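Local atomic coordinates of 1-Cys peroxiredoxin (Vibrio vulnificus MO6-24/O, PDB entry 5K2I), a protein that probably reduces hydrogen peroxide and other peroxides through a single reactive cysteine, as a 1-Cys peroxiredoxin of the thioredoxin fold, and is implicated in scavenging nitric oxide. Residues I2-T7 / G132-L137; G32-L37 / I128-V133; F38-A43 / S73-D78; G55-A60 / Q89-I94; D61-K66 / E151-A156. One frame throughout, in Å; residues are numbered along the deposited sequence.

Contact 1: residues I2-T7 / G132-L137; sequences IAQGQT and GVVTTL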
# COMPACT_ATOMS: atom_id res chain seq x y z
N ILE A 2 2.32 -13.23 -17.46
CA ILE A 2 1.42 -13.57 -18.56
C ILE A 2 1.08 -12.33 -19.40
O ILE A 2 0.99 -11.21 -18.89
CB ILE A 2 0.12 -14.22 -18.00
CG1 ILE A 2 -0.74 -14.79 -19.14
CG2 ILE A 2 -0.67 -13.24 -17.15
CD1 ILE A 2 -1.74 -15.85 -18.70
N ALA A 3 0.89 -12.53 -20.70
CA ALA A 3 0.53 -11.46 -21.60
C ALA A 3 -0.94 -11.52 -21.97
O ALA A 3 -1.54 -12.61 -22.00
CB ALA A 3 1.39 -11.50 -22.85
N GLN A 4 -1.50 -10.36 -22.27
CA GLN A 4 -2.84 -10.29 -22.85
C GLN A 4 -2.82 -11.03 -24.17
O GLN A 4 -1.83 -10.97 -24.91
CB GLN A 4 -3.27 -8.83 -23.02
CG GLN A 4 -3.34 -8.12 -21.67
CD GLN A 4 -3.62 -6.64 -21.75
OE1 GLN A 4 -3.99 -6.01 -20.75
NE2 GLN A 4 -3.43 -6.06 -22.93
N GLY A 5 -3.90 -11.75 -24.43
CA GLY A 5 -4.00 -12.58 -25.62
C GLY A 5 -3.57 -14.01 -25.38
O GLY A 5 -3.81 -14.88 -26.22
N GLN A 6 -2.91 -14.27 -24.25
CA GLN A 6 -2.54 -15.63 -23.91
C GLN A 6 -3.65 -16.31 -23.13
O GLN A 6 -4.36 -15.67 -22.35
CB GLN A 6 -1.25 -15.68 -23.07
CG GLN A 6 -0.00 -15.16 -23.78
CD GLN A 6 1.28 -15.57 -23.07
OE1 GLN A 6 1.60 -15.07 -21.99
NE2 GLN A 6 2.01 -16.51 -23.67
N THR A 7 -3.81 -17.60 -23.35
CA THR A 7 -4.69 -18.41 -22.54
C THR A 7 -4.10 -18.53 -21.13
O THR A 7 -2.88 -18.61 -20.98
CB THR A 7 -4.88 -19.79 -23.20
OG1 THR A 7 -5.40 -19.60 -24.52
CG2 THR A 7 -5.82 -20.66 -22.40
N GLY A 132 -11.28 -18.02 -21.22
CA GLY A 132 -9.96 -18.48 -20.80
C GLY A 132 -8.79 -17.66 -21.31
O GLY A 132 -7.66 -17.92 -20.90
N VAL A 133 -9.04 -16.71 -22.20
CA VAL A 133 -7.99 -15.85 -22.75
C VAL A 133 -7.92 -14.56 -21.96
O VAL A 133 -8.93 -13.88 -21.80
CB VAL A 133 -8.24 -15.55 -24.23
CG1 VAL A 133 -7.16 -14.64 -24.79
CG2 VAL A 133 -8.31 -16.86 -25.01
N VAL A 134 -6.74 -14.20 -21.45
CA VAL A 134 -6.57 -12.94 -20.74
C VAL A 134 -6.72 -11.78 -21.70
O VAL A 134 -5.89 -11.60 -22.58
CB VAL A 134 -5.21 -12.88 -20.05
CG1 VAL A 134 -5.02 -11.53 -19.36
CG2 VAL A 134 -5.09 -14.03 -19.05
N THR A 135 -7.78 -10.99 -21.57
CA THR A 135 -8.02 -9.86 -22.47
C THR A 135 -7.49 -8.57 -21.87
O THR A 135 -6.92 -7.73 -22.57
CB THR A 135 -9.52 -9.72 -22.76
OG1 THR A 135 -9.97 -10.89 -23.45
CG2 THR A 135 -9.80 -8.48 -23.60
N THR A 136 -7.68 -8.42 -20.55
CA THR A 136 -7.21 -7.25 -19.80
C THR A 136 -6.47 -7.72 -18.56
O THR A 136 -6.97 -8.60 -17.86
CB THR A 136 -8.38 -6.33 -19.37
OG1 THR A 136 -9.03 -5.79 -20.52
CG2 THR A 136 -7.87 -5.20 -18.50
N LEU A 137 -5.30 -7.17 -18.29
CA LEU A 137 -4.56 -7.46 -17.06
C LEU A 137 -4.01 -6.16 -16.50
O LEU A 137 -3.20 -5.48 -17.16
CB LEU A 137 -3.42 -8.45 -17.31
CG LEU A 137 -2.42 -8.61 -16.15
CD1 LEU A 137 -3.08 -9.19 -14.92
CD2 LEU A 137 -1.28 -9.51 -16.59
O HOH W 1 -1.38 -6.09 -18.99

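Contact 2: residues G32-L37 / I128-V133; sequences GKKVVL and IIDNGV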
# COMPACT_ATOMS: atom_id res chain seq x y z
N GLY A 32 -16.23 -20.30 -22.08
CA GLY A 32 -17.48 -19.75 -22.58
C GLY A 32 -18.02 -18.58 -21.78
O GLY A 32 -19.17 -18.20 -21.94
N LYS A 33 -17.18 -18.00 -20.93
CA LYS A 33 -17.61 -16.92 -20.05
C LYS A 33 -16.69 -15.72 -20.14
O LYS A 33 -15.50 -15.85 -20.47
CB LYS A 33 -17.65 -17.38 -18.58
CG LYS A 33 -18.66 -18.47 -18.26
CD LYS A 33 -18.46 -18.96 -16.84
CE LYS A 33 -19.15 -20.28 -16.60
NZ LYS A 33 -20.58 -20.10 -16.26
N LYS A 34 -17.25 -14.55 -19.87
CA LYS A 34 -16.47 -13.36 -19.55
C LYS A 34 -16.34 -13.31 -18.04
O LYS A 34 -17.33 -13.24 -17.30
CB LYS A 34 -17.12 -12.09 -20.08
CG LYS A 34 -16.23 -10.87 -19.87
CD LYS A 34 -16.92 -9.57 -20.27
CE LYS A 34 -17.17 -9.49 -21.77
NZ LYS A 34 -15.91 -9.45 -22.56
N VAL A 35 -15.10 -13.38 -17.57
CA VAL A 35 -14.80 -13.52 -16.16
C VAL A 35 -13.95 -12.37 -15.67
O VAL A 35 -13.01 -11.96 -16.35
CB VAL A 35 -14.05 -14.85 -15.89
CG1 VAL A 35 -13.63 -14.97 -14.43
CG2 VAL A 35 -14.90 -16.02 -16.30
N VAL A 36 -14.30 -11.82 -14.52
CA VAL A 36 -13.43 -10.88 -13.84
C VAL A 36 -12.76 -11.62 -12.69
O VAL A 36 -13.44 -12.21 -11.86
CB VAL A 36 -14.19 -9.65 -13.34
CG1 VAL A 36 -13.31 -8.84 -12.38
CG2 VAL A 36 -14.64 -8.81 -14.51
N LEU A 37 -11.43 -11.65 -12.69
CA LEU A 37 -10.65 -12.31 -11.64
C LEU A 37 -9.76 -11.29 -10.98
O LEU A 37 -9.05 -10.55 -11.68
CB LEU A 37 -9.82 -13.44 -12.23
CG LEU A 37 -8.87 -14.21 -11.31
CD1 LEU A 37 -9.67 -15.04 -10.34
CD2 LEU A 37 -7.94 -15.10 -12.14
N ILE A 128 -9.70 -9.26 -16.92
CA ILE A 128 -10.88 -9.71 -17.65
C ILE A 128 -10.44 -10.88 -18.52
O ILE A 128 -9.47 -10.76 -19.28
CB ILE A 128 -11.49 -8.60 -18.52
CG1 ILE A 128 -11.90 -7.40 -17.65
CG2 ILE A 128 -12.68 -9.12 -19.33
CD1 ILE A 128 -12.23 -6.14 -18.44
N ILE A 129 -11.15 -11.99 -18.41
CA ILE A 129 -10.80 -13.23 -19.10
C ILE A 129 -11.98 -13.65 -19.97
O ILE A 129 -13.08 -13.82 -19.46
CB ILE A 129 -10.47 -14.35 -18.10
CG1 ILE A 129 -9.48 -13.83 -17.05
CG2 ILE A 129 -9.91 -15.57 -18.83
CD1 ILE A 129 -9.46 -14.64 -15.79
N ASP A 130 -11.74 -13.80 -21.26
CA ASP A 130 -12.79 -14.18 -22.19
C ASP A 130 -12.53 -15.58 -22.72
O ASP A 130 -11.55 -15.80 -23.43
CB ASP A 130 -12.88 -13.19 -23.35
CG ASP A 130 -13.44 -11.84 -22.91
OD1 ASP A 130 -14.65 -11.78 -22.59
OD2 ASP A 130 -12.70 -10.84 -22.89
N ASN A 131 -13.39 -16.51 -22.35
CA ASN A 131 -13.20 -17.92 -22.71
C ASN A 131 -11.77 -18.38 -22.40
O ASN A 131 -11.12 -19.02 -23.22
CB ASN A 131 -13.51 -18.14 -24.20
CG ASN A 131 -13.54 -19.61 -24.59
OD1 ASN A 131 -14.09 -20.46 -23.89
ND2 ASN A 131 -12.92 -19.92 -25.72
N GLY A 132 -11.28 -18.02 -21.22
CA GLY A 132 -9.96 -18.48 -20.80
C GLY A 132 -8.79 -17.66 -21.31
O GLY A 132 -7.66 -17.92 -20.90
N VAL A 133 -9.04 -16.71 -22.20
CA VAL A 133 -7.99 -15.85 -22.75
C VAL A 133 -7.92 -14.56 -21.96
O VAL A 133 -8.93 -13.88 -21.80
CB VAL A 133 -8.24 -15.55 -24.23
CG1 VAL A 133 -7.16 -14.64 -24.79
CG2 VAL A 133 -8.31 -16.86 -25.01
O HOH W 2 -13.02 -16.76 -19.24

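Contact 3: residues F38-A43 / S73-D78; sequences FAVPGA and SVSVND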
# COMPACT_ATOMS: atom_id res chain seq x y z
N PHE A 38 -9.77 -11.22 -9.66
CA PHE A 38 -8.85 -10.31 -8.97
C PHE A 38 -8.14 -11.05 -7.85
O PHE A 38 -8.70 -11.97 -7.23
CB PHE A 38 -9.57 -9.05 -8.45
CG PHE A 38 -10.60 -9.32 -7.39
CD1 PHE A 38 -11.89 -9.67 -7.75
CD2 PHE A 38 -10.27 -9.24 -6.05
CE1 PHE A 38 -12.84 -9.94 -6.78
CE2 PHE A 38 -11.21 -9.50 -5.08
CZ PHE A 38 -12.50 -9.85 -5.44
N ALA A 39 -6.90 -10.64 -7.61
CA ALA A 39 -6.05 -11.28 -6.62
C ALA A 39 -5.62 -10.32 -5.52
O ALA A 39 -5.49 -9.11 -5.75
CB ALA A 39 -4.82 -11.87 -7.29
N VAL A 40 -5.36 -10.90 -4.35
CA VAL A 40 -4.84 -10.18 -3.19
C VAL A 40 -3.69 -10.98 -2.61
O VAL A 40 -3.53 -12.16 -2.92
CB VAL A 40 -5.93 -9.97 -2.11
CG1 VAL A 40 -7.03 -9.06 -2.65
CG2 VAL A 40 -6.49 -11.33 -1.62
N PRO A 41 -2.87 -10.34 -1.76
CA PRO A 41 -1.77 -11.08 -1.14
C PRO A 41 -2.24 -12.04 -0.07
O PRO A 41 -1.50 -12.96 0.30
CB PRO A 41 -0.91 -9.97 -0.51
CG PRO A 41 -1.31 -8.71 -1.22
CD PRO A 41 -2.77 -8.89 -1.50
N GLY A 42 -3.45 -11.85 0.42
CA GLY A 42 -3.98 -12.78 1.40
C GLY A 42 -5.41 -12.45 1.79
O GLY A 42 -5.78 -11.28 1.88
N ALA A 43 -6.20 -13.49 2.00
CA ALA A 43 -7.50 -13.32 2.63
C ALA A 43 -7.30 -12.60 3.96
O ALA A 43 -6.32 -12.83 4.66
CB ALA A 43 -8.18 -14.66 2.84
N SER A 73 -12.53 -14.20 -6.85
CA SER A 73 -11.46 -13.75 -5.99
C SER A 73 -10.46 -14.89 -5.82
O SER A 73 -10.86 -15.99 -5.46
CB SER A 73 -12.03 -13.32 -4.64
OG SER A 73 -11.02 -13.10 -3.68
N VAL A 74 -9.18 -14.63 -6.10
CA VAL A 74 -8.15 -15.63 -5.86
C VAL A 74 -7.07 -15.10 -4.92
O VAL A 74 -6.79 -13.89 -4.85
CB VAL A 74 -7.52 -16.11 -7.20
CG1 VAL A 74 -6.77 -14.98 -7.92
CG2 VAL A 74 -6.60 -17.32 -6.99
N SER A 75 -6.47 -16.01 -4.16
CA SER A 75 -5.37 -15.69 -3.26
C SER A 75 -4.55 -16.95 -3.01
O SER A 75 -5.06 -18.07 -3.16
CB SER A 75 -5.90 -15.11 -1.93
OG SER A 75 -4.82 -14.64 -1.14
N VAL A 76 -3.30 -16.76 -2.62
CA VAL A 76 -2.48 -17.85 -2.11
C VAL A 76 -2.89 -18.05 -0.66
O VAL A 76 -2.31 -17.48 0.28
CB VAL A 76 -0.97 -17.58 -2.26
CG1 VAL A 76 -0.19 -18.79 -1.77
CG2 VAL A 76 -0.63 -17.28 -3.71
N ASN A 77 -3.97 -18.81 -0.52
CA ASN A 77 -4.57 -19.25 0.74
C ASN A 77 -5.21 -20.59 0.45
O ASN A 77 -5.46 -20.91 -0.72
CB ASN A 77 -5.66 -18.29 1.24
CG ASN A 77 -5.10 -17.01 1.85
OD1 ASN A 77 -5.11 -15.96 1.20
ND2 ASN A 77 -4.65 -17.08 3.09
N ASP A 78 -5.52 -21.35 1.48
CA ASP A 78 -6.26 -22.59 1.28
C ASP A 78 -7.75 -22.32 1.19
O ASP A 78 -8.23 -21.23 1.53
CB ASP A 78 -5.98 -23.58 2.40
CG ASP A 78 -6.41 -23.05 3.73
OD1 ASP A 78 -7.63 -23.15 4.01
OD2 ASP A 78 -5.54 -22.53 4.47
O HOH W 3 -8.88 -11.83 -4.35
O HOH W 4 -1.93 -14.26 -2.21

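Contact 4: residues G55-A60 / Q89-I94; sequences GYIVLA and QNAEEI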
# COMPACT_ATOMS: atom_id res chain seq x y z
N GLY A 55 -14.80 -3.66 -3.09
CA GLY A 55 -14.97 -2.97 -4.35
C GLY A 55 -15.71 -3.78 -5.40
O GLY A 55 -16.55 -3.25 -6.13
N TYR A 56 -15.42 -5.07 -5.47
CA TYR A 56 -16.08 -5.92 -6.45
C TYR A 56 -17.47 -6.31 -5.98
O TYR A 56 -18.36 -6.51 -6.80
CB TYR A 56 -15.21 -7.16 -6.78
CG TYR A 56 -14.02 -6.74 -7.61
CD1 TYR A 56 -14.11 -6.63 -8.99
CD2 TYR A 56 -12.82 -6.38 -7.00
CE1 TYR A 56 -13.03 -6.19 -9.74
CE2 TYR A 56 -11.73 -5.93 -7.76
CZ TYR A 56 -11.85 -5.86 -9.12
OH TYR A 56 -10.80 -5.43 -9.89
N ILE A 57 -17.68 -6.37 -4.67
CA ILE A 57 -19.01 -6.61 -4.12
C ILE A 57 -19.96 -5.49 -4.54
O ILE A 57 -21.05 -5.75 -5.07
CB ILE A 57 -18.98 -6.74 -2.59
CG1 ILE A 57 -18.40 -8.10 -2.20
CG2 ILE A 57 -20.37 -6.60 -2.01
CD1 ILE A 57 -18.12 -8.24 -0.70
N VAL A 58 -19.55 -4.25 -4.33
CA VAL A 58 -20.48 -3.16 -4.62
C VAL A 58 -20.59 -2.89 -6.12
O VAL A 58 -21.60 -2.37 -6.57
CB VAL A 58 -20.10 -1.85 -3.87
CG1 VAL A 58 -20.23 -2.05 -2.36
CG2 VAL A 58 -18.70 -1.38 -4.25
N LEU A 59 -19.58 -3.27 -6.90
CA LEU A 59 -19.66 -3.07 -8.36
C LEU A 59 -20.20 -4.30 -9.11
O LEU A 59 -20.30 -4.26 -10.33
CB LEU A 59 -18.30 -2.70 -8.95
CG LEU A 59 -17.84 -1.24 -8.91
CD1 LEU A 59 -16.73 -0.99 -9.94
CD2 LEU A 59 -19.00 -0.28 -9.12
N ALA A 60 -20.53 -5.36 -8.39
CA ALA A 60 -20.92 -6.62 -9.03
C ALA A 60 -22.10 -6.44 -9.98
O ALA A 60 -22.09 -6.96 -11.10
CB ALA A 60 -21.23 -7.68 -7.99
N GLN A 89 -17.15 -11.32 4.58
CA GLN A 89 -17.40 -10.16 3.74
C GLN A 89 -18.77 -10.21 3.08
O GLN A 89 -19.10 -9.32 2.31
CB GLN A 89 -16.31 -10.03 2.67
CG GLN A 89 -14.94 -9.57 3.19
CD GLN A 89 -14.70 -8.09 2.94
OE1 GLN A 89 -15.52 -7.42 2.31
NE2 GLN A 89 -13.57 -7.57 3.41
N ASN A 90 -19.56 -11.24 3.39
CA ASN A 90 -20.83 -11.47 2.70
C ASN A 90 -20.66 -11.36 1.18
O ASN A 90 -21.36 -10.61 0.51
CB ASN A 90 -21.90 -10.46 3.16
CG ASN A 90 -23.32 -10.91 2.84
OD1 ASN A 90 -23.63 -12.10 2.89
ND2 ASN A 90 -24.17 -9.97 2.45
N ALA A 91 -19.69 -12.10 0.65
CA ALA A 91 -19.34 -12.03 -0.77
C ALA A 91 -20.23 -12.95 -1.59
O ALA A 91 -19.75 -13.80 -2.33
CB ALA A 91 -17.88 -12.41 -0.97
N GLU A 92 -21.54 -12.76 -1.42
CA GLU A 92 -22.59 -13.50 -2.13
C GLU A 92 -22.27 -13.74 -3.60
O GLU A 92 -22.30 -14.87 -4.09
CB GLU A 92 -23.89 -12.71 -2.03
CG GLU A 92 -24.07 -11.97 -0.70
CD GLU A 92 -25.31 -11.09 -0.67
OE1 GLU A 92 -26.30 -11.41 -1.37
OE2 GLU A 92 -25.29 -10.06 0.04
N GLU A 93 -21.95 -12.65 -4.30
CA GLU A 93 -21.89 -12.63 -5.75
C GLU A 93 -20.52 -13.01 -6.30
O GLU A 93 -20.28 -12.90 -7.50
CB GLU A 93 -22.28 -11.24 -6.26
CG GLU A 93 -23.73 -10.88 -6.04
CD GLU A 93 -24.66 -11.69 -6.92
OE1 GLU A 93 -24.62 -11.49 -8.16
OE2 GLU A 93 -25.42 -12.52 -6.39
N ILE A 94 -19.62 -13.45 -5.42
CA ILE A 94 -18.23 -13.62 -5.83
C ILE A 94 -17.69 -15.01 -5.49
O ILE A 94 -17.84 -15.52 -4.38
CB ILE A 94 -17.35 -12.54 -5.19
CG1 ILE A 94 -17.78 -11.16 -5.73
CG2 ILE A 94 -15.86 -12.79 -5.47
CD1 ILE A 94 -17.18 -10.00 -5.02

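Contact 5: residues D61-K66 / E151-A156; sequences DQLKAK and ETILAA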
# COMPACT_ATOMS: atom_id res chain seq x y z
N ASP A 61 -23.12 -5.71 -9.55
CA ASP A 61 -24.29 -5.50 -10.42
C ASP A 61 -23.93 -4.78 -11.72
O ASP A 61 -24.41 -5.16 -12.80
CB ASP A 61 -25.38 -4.72 -9.67
CG ASP A 61 -26.19 -5.60 -8.75
OD1 ASP A 61 -26.13 -6.84 -8.89
OD2 ASP A 61 -26.90 -5.04 -7.88
N GLN A 62 -23.09 -3.75 -11.63
CA GLN A 62 -22.70 -2.98 -12.80
C GLN A 62 -21.82 -3.81 -13.72
O GLN A 62 -21.92 -3.70 -14.94
CB GLN A 62 -21.98 -1.70 -12.38
CG GLN A 62 -22.91 -0.62 -11.88
CD GLN A 62 -22.16 0.50 -11.20
OE1 GLN A 62 -21.69 1.44 -11.84
NE2 GLN A 62 -22.03 0.40 -9.88
N LEU A 63 -20.97 -4.65 -13.13
CA LEU A 63 -20.11 -5.52 -13.93
C LEU A 63 -20.93 -6.55 -14.71
O LEU A 63 -20.71 -6.75 -15.90
CB LEU A 63 -19.08 -6.23 -13.03
CG LEU A 63 -17.98 -5.33 -12.46
CD1 LEU A 63 -17.27 -6.02 -11.32
CD2 LEU A 63 -16.98 -4.88 -13.54
N LYS A 64 -21.89 -7.17 -14.04
CA LYS A 64 -22.75 -8.15 -14.71
C LYS A 64 -23.62 -7.49 -15.79
O LYS A 64 -23.90 -8.10 -16.83
CB LYS A 64 -23.59 -8.89 -13.68
CG LYS A 64 -22.70 -9.70 -12.74
CD LYS A 64 -23.44 -10.69 -11.86
CE LYS A 64 -22.47 -11.77 -11.39
NZ LYS A 64 -23.10 -12.76 -10.48
N ALA A 65 -24.02 -6.24 -15.56
CA ALA A 65 -24.78 -5.49 -16.56
C ALA A 65 -23.98 -5.24 -17.83
O ALA A 65 -24.57 -5.05 -18.90
CB ALA A 65 -25.25 -4.17 -15.97
N LYS A 66 -22.66 -5.23 -17.73
CA LYS A 66 -21.81 -5.02 -18.89
C LYS A 66 -21.27 -6.33 -19.45
O LYS A 66 -20.31 -6.34 -20.22
CB LYS A 66 -20.65 -4.08 -18.55
CG LYS A 66 -21.09 -2.67 -18.16
CD LYS A 66 -21.64 -1.91 -19.35
CE LYS A 66 -21.93 -0.46 -18.99
NZ LYS A 66 -22.31 0.36 -20.18
N GLU A 151 -13.31 -0.18 -10.65
CA GLU A 151 -13.78 0.79 -11.65
C GLU A 151 -12.94 0.75 -12.92
O GLU A 151 -13.46 0.97 -14.01
CB GLU A 151 -13.77 2.22 -11.10
CG GLU A 151 -14.87 2.52 -10.09
CD GLU A 151 -16.25 2.75 -10.71
OE1 GLU A 151 -16.38 2.83 -11.96
OE2 GLU A 151 -17.22 2.86 -9.93
N THR A 152 -11.64 0.49 -12.78
CA THR A 152 -10.76 0.37 -13.94
C THR A 152 -11.25 -0.78 -14.82
O THR A 152 -11.28 -0.67 -16.04
CB THR A 152 -9.30 0.12 -13.54
OG1 THR A 152 -8.96 0.96 -12.44
CG2 THR A 152 -8.37 0.40 -14.72
N ILE A 153 -11.62 -1.88 -14.17
CA ILE A 153 -12.12 -3.05 -14.89
C ILE A 153 -13.47 -2.74 -15.54
O ILE A 153 -13.69 -3.07 -16.71
CB ILE A 153 -12.25 -4.26 -13.94
CG1 ILE A 153 -10.86 -4.77 -13.52
CG2 ILE A 153 -13.08 -5.38 -14.57
CD1 ILE A 153 -10.04 -5.37 -14.65
N LEU A 154 -14.36 -2.10 -14.79
CA LEU A 154 -15.66 -1.72 -15.32
C LEU A 154 -15.51 -0.87 -16.59
O LEU A 154 -16.22 -1.08 -17.57
CB LEU A 154 -16.46 -0.96 -14.26
CG LEU A 154 -17.85 -0.50 -14.70
CD1 LEU A 154 -18.76 -1.70 -14.99
CD2 LEU A 154 -18.47 0.39 -13.63
N ALA A 155 -14.55 0.05 -16.58
CA ALA A 155 -14.35 0.93 -17.72
C ALA A 155 -13.74 0.19 -18.90
O ALA A 155 -13.94 0.57 -20.06
CB ALA A 155 -13.48 2.11 -17.32
N ALA A 156 -12.99 -0.86 -18.62
CA ALA A 156 -12.37 -1.65 -19.69
C ALA A 156 -13.44 -2.41 -20.46
O ALA A 156 -13.25 -2.76 -21.62
CB ALA A 156 -11.33 -2.60 -19.13
O HOH W 5 -19.84 3.09 -10.16

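Contact 1: residues I2-T7 / G132-L137
A type II beta turn from A3 to Q6 lies along strand 133-139 of the mixed sheet in this thioredoxin-clan fold, and backbone amides and carbonyls do most of the joining. G5 N donates to V134 O at 2.7 Å, nearly along the C=O axis and almost straight (174° at the hydrogen). One residue on, Q6 O accepts from V134 N, so both polar backbone atoms of V134 are satisfied by the turn. T7 and V133 make the single bridge between the backbones. The turn is closed by Q6 N bonding to A3 O, and Q6 OE1 accepts from A3 N on an in-plane lone pair at 2.9 Å. G5, at phi 93°, has the backbone shape that calls for glycine in such a turn. The tips of I2 and V134 meet head on, CD1 to CG2 at 3.8 Å, while the I2 branch CG2 meets L137 CD2, the two chains crossing obliquely; I2 and L137 both rest on M127 of strand 120-130. On the strand's other side T135 OG1 is bonded to D130. The side chain of Q4 runs extended beyond CG along the strand, past T135 O, until its amide oxygen accepts a hydrogen bond from the backbone: L137 N to Q4 OE1 is 3.0 Å, on an in-plane lone pair, while one water donates to L137 O at 2.7 Å and, weakly, to the same OE1.

Contact 2: residues G32-L37 / I128-V133
Strands 34-37 and 128-130 run antiparallel, their axes 4.6 Å apart and 152° between directions, with V35 and I129 as the hydrogen-bonded pair flanked by the non-hydrogen-bonded pairs K34-D130 and V36-I128. V35 N to I129 O and I129 N to V35 O are both 2.8 Å and lie in the carbonyl planes. Beyond them N131 N reaches K33 O, and the side chain of N131, its CG anti to the backbone N, extends the pairing by one more bond: OD1 accepts G32 N at 2.8 Å on an in-plane lone pair. On the face carrying K34, I128 and D130 the side chains lie alongside one another, pointing the same way. K34 leaves the backbone extended, then bends at chi3 (-67°) and chi4 (-64°), folding its ammonium back to the carboxylate. The resulting salt bridge, K34 NZ to D130 OD1 at 2.6 Å, uses the syn lone pair of OD1, while D130 OD2 is bonded to T135 OG1; both oxygens are engaged, which would tend to keep the acid ionised. On the other face I129 CD1 packs against L37 CB at 3.8 Å, beside V35. Past D130 the chain reverses in a type I' turn, whose D130 and V133 exchange both backbone bonds, and a water links K33 O with G132 N. Paired strands ending in a tight two-residue beta hairpin, N131 and G132 at its tip, are what this corner of the mixed sheet exemplifies.

Contact 3: residues F38-A43 / S73-D78
F38 holds its ring in the crowded position between backbone N and carbonyl carbon (chi1 64°), and this torsion, with chi2 at -85°, turns a ring face over the backbone of S73. The S73 CA sits above that face, offset toward the rim, in a CH-pi contact 4.2 Å from the ring centroid, while CZ touches S73 CB at 3.6 Å; the F38 ring also stacks with Y56 of helix 53-65. S75 and N77 are set differently: S75 OG is anti to the backbone N (chi1 -172°), N77 CG anti to its carbonyl carbon, and so the hydroxyl and the amide oxygen converge.

The strands run parallel, F38 beside S73 and A39 beside V74, as the two strands of the beta-alpha-beta unit 34-40, 53-65, 70-75. V74 N donates to F38 O at 2.9 Å, whereas V40 N to V74 O is long and weak. Two waters join the segments: one donates to F38 O and V74 O and is paired with S73 OG, and another bridges V40 O and V76 N. On the other face A39 CB rests on V74 CG1.

P41, packed against F145 of the second subunit, opens the PxxxTxxC motif of the peroxiredoxin active-site loop. N77 OD1 is gripped twice. A43 N reaches it at 2.8 Å in a nearly straight bond from above the carbonyl plane, and S75 OG donates at 2.7 Å within that plane. Two donors on one oxygen would polarise the amide and fix its rotation, a polar junction holding P41-A43 to the loop after strand 70-75.

Contact 4: residues G55-A60 / Q89-I94
I57 carries this contact, and its torsions explain how: CG1 is anti to the carbonyl carbon (chi1 -75°) and the chain then runs extended (chi2 171°), sending CD1 outward from helix 53-65 into the bend of the loop 89-94. There CD1 lies 3.3 Å from Q89 O and 4.0 Å from A91 CA, against the backbone rather than a side-chain surface, with A91 CB close by. I94 adopts the same pair of torsions and comes from the other segment, so that the two isoleucines cross at about a right angle; its CD1 meets I57 CG1 at 3.6 Å and continues to Y56 CB at 3.9 Å. The Y56 ring, by contrast, leads away from the loop to stack with F38. One turn along the helix, A60 CB meets E93 CB, and E93 then bends at chi2, its carboxylate being engaged by K64 in a salt bridge.

The loop that receives I57 is tightly wound. N90, at positive phi, ends helix 79-88 in a Schellman motif, A91 centres an inverse gamma turn, and a type I turn bonds I94 N to A91 O. I94 in turn packs on I71 and S73 of strand 70-75.

No hydrogen bond crosses between the segments. The chemistry is that of methyl and methylene groups meeting one another and the backbone, so the cohesion of helix and loop here is apolar, with the K64 charge pair at its edge.

Contact 5: residues D61-K66 / E151-A156
Two nearly parallel helical segments, 61-65 and 151-156 of helices 53-65 and 150-156, lie side by side here (18° between directions, the axes 10.0 Å apart) against the sheet of this thioredoxin-like fold, I153 resting on A126 and I128 of strand 120-130. L154 reaches across the interval. Its CG is anti to the backbone N (chi1 180°), which carries the branched tip over to the other helix, where CD1 lies 3.7 Å from Q62 O and between the side chains of L63 and K66. L63 comes the other way and crosses L154 obliquely: one methyl, CD2, touches L154 CA and CD1, both at 3.9 Å, and stands 4.1 Å from I153 CG2. Q62 and K66, four residues apart, each meet L154 at about a right angle. K66 bends at chi2 and offers CG to L154 CD1 at 4.1 Å, so the aliphatic part of the lysine is what packs. K64, elsewhere on the helix, is salt-bridged to E93. No hydrogen bond passes directly between the segments, but at the exposed end the Q62 chain extends past L154, OE1 3.8 Å from CD2, to a water that donates both to Q62 OE1 at 3.0 Å and to E151 OE2 at 2.6 Å.

How the contacts relate
From the N terminus, contact 1 closes the longest loop, bringing the first residues onto strand 133-139, and contact 2 ends on the same hairpin, T135 N bonding to I128 O. Within both their loops nest contacts 3 and 4, which cross each other: strand 34-40 pairs with 70-75, and the intervening helix 53-65 meets the loop after helix 79-88. Contact 5 crosses all four others, since 61-66 lies within each of their loops and 151-156 beyond them all. It shares helix 53-65 with contact 4, while V36 and I128 of contact 2 pack against I153. Contacts 2 to 5 join strand 34-40 and both its neighbours to helices 53-65 and 150-156; contact 1 adds the N-terminal residues at strand 133-139.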